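Local coordinates for Non-structural protein (Porcine reproductive and respiratory syndrome virus, PDB 3IFU) that forms the leader protease Nsp1alpha of the viral polyprotein, a zinc-binding papain-like cysteine protease that probably also inhibits host interferon-beta production, at residues 87-90 with 96-99. Numbering follows the deposited sequence.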
loop_
_atom_site.group_PDB
_atom_site.type_symbol
_atom_site.label_atom_id
_atom_site.label_comp_id
_atom_site.label_asym_id
_atom_site.label_seq_id
_atom_site.Cartn_x
_atom_site.Cartn_y
_atom_site.Cartn_z
ATOM N N MET A 87 -4.715 -7.948 1.382
ATOM C CA MET A 87 -6.075 -7.634 1.800
ATOM C C MET A 87 -6.813 -8.870 2.281
ATOM O O MET A 87 -7.859 -8.775 2.909
ATOM C CB MET A 87 -6.848 -7.011 0.639
ATOM C CG MET A 87 -6.108 -5.886 -0.064
ATOM S SD MET A 87 -7.109 -4.989 -1.267
ATOM C CE MET A 87 -7.016 -6.051 -2.678
ATOM N N THR A 88 -6.245 -10.032 2.003
ATOM C CA THR A 88 -6.869 -11.299 2.351
ATOM C C THR A 88 -6.208 -12.060 3.520
ATOM O O THR A 88 -6.578 -13.192 3.830
ATOM C CB THR A 88 -6.967 -12.174 1.053
ATOM O OG1 THR A 88 -8.087 -11.746 0.268
ATOM C CG2 THR A 88 -7.147 -13.597 1.362
ATOM N N SER A 89 -5.250 -11.425 4.193
ATOM C CA SER A 89 -4.575 -12.063 5.323
ATOM C C SER A 89 -4.303 -11.081 6.458
ATOM O O SER A 89 -4.537 -9.882 6.326
ATOM C CB SER A 89 -3.250 -12.676 4.873
ATOM O OG SER A 89 -2.388 -11.682 4.339
ATOM N N GLY A 90 -3.807 -11.606 7.575
ATOM C CA GLY A 90 -3.483 -10.772 8.720
ATOM C C GLY A 90 -1.978 -10.685 8.892
ATOM O O GLY A 90 -1.231 -11.020 7.971
ATOM N N GLN A 96 1.913 -17.541 4.328
ATOM C CA GLN A 96 1.128 -18.667 3.862
ATOM C C GLN A 96 0.189 -18.191 2.763
ATOM O O GLN A 96 0.101 -18.793 1.700
ATOM C CB GLN A 96 0.329 -19.243 5.023
ATOM C CG GLN A 96 -0.373 -20.528 4.707
ATOM C CD GLN A 96 -1.764 -20.543 5.279
ATOM O OE1 GLN A 96 -2.666 -19.870 4.766
ATOM N NE2 GLN A 96 -1.952 -21.297 6.360
ATOM N N ARG A 97 -0.500 -17.091 3.032
ATOM C CA ARG A 97 -1.439 -16.502 2.084
ATOM C C ARG A 97 -0.784 -16.128 0.751
ATOM O O ARG A 97 -1.317 -16.439 -0.309
ATOM C CB ARG A 97 -2.068 -15.260 2.706
ATOM C CG ARG A 97 -3.280 -14.778 1.976
ATOM C CD ARG A 97 -4.342 -15.852 1.985
ATOM N NE ARG A 97 -5.398 -15.562 1.026
ATOM C CZ ARG A 97 -6.371 -16.406 0.726
ATOM N NH1 ARG A 97 -6.410 -17.590 1.313
ATOM N NH2 ARG A 97 -7.302 -16.063 -0.148
ATOM N N MET A 98 0.364 -15.451 0.811
ATOM C CA MET A 98 1.090 -15.038 -0.389
ATOM C C MET A 98 1.401 -16.242 -1.261
ATOM O O MET A 98 1.193 -16.220 -2.478
ATOM C CB MET A 98 2.389 -14.327 -0.000
ATOM C CG MET A 98 3.407 -14.136 -1.140
ATOM S SD MET A 98 2.820 -13.300 -2.658
ATOM C CE MET A 98 2.556 -11.643 -2.105
ATOM N N VAL A 99 1.888 -17.299 -0.622
ATOM C CA VAL A 99 2.244 -18.533 -1.311
ATOM C C VAL A 99 1.055 -19.249 -1.983
ATOM O O VAL A 99 1.195 -19.771 -3.094
ATOM C CB VAL A 99 2.956 -19.490 -0.333
ATOM C CG1 VAL A 99 3.240 -20.810 -1.001
ATOM C CG2 VAL A 99 4.248 -18.852 0.150
#
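In the papain-like cysteine protease part of Nsp1alpha, a short loop connects helix 81-87 to helix 94-108, and here its residues Thr88 and Ser89 meet Arg97 of the second helix. The backbones approach to 6.3 Å between Ser89 CA and Arg97 CA, and no hydrogen bond links the two segments. Contact is mostly between side-chain carbons, with Thr88 O as the backbone exception.

Near the helix, the aliphatic root of Arg97 lies against the serine methylene: Ser89 CB is 3.6 Å from Arg97 CB and equally close to Arg97 CG. Ser89 OG sits between the backbone N and the carbonyl carbon (chi1 60°), still beside Arg97 CB, and hydrogen-bonds Ala85 O in the preceding helix. This bond ties the loop to the helix it leaves, while the methylene of Ser89 remains against the arginine.

Arg97 sends CG anti to its backbone N (chi1 -165°) and then bends at chi2 (61°), which carries the guanidinium past Ser89 to Thr88, where Thr88 CB is 3.7 Å from Arg97 NE. How the Thr88 methyl faces the guanidinium is doubtful, because the modelled separations there are too short. Arg97 NH2 has a weak hydrogen bond to Leu119 O, just after helix 113-118, and Arg97 NH1 lies near the like-charged Arg124 NH2. Thr88 O is weakly bonded by Arg124 NH1, and the arginine shaft passes the same carbonyl, with Arg97 CD 3.9 Å from Thr88 O.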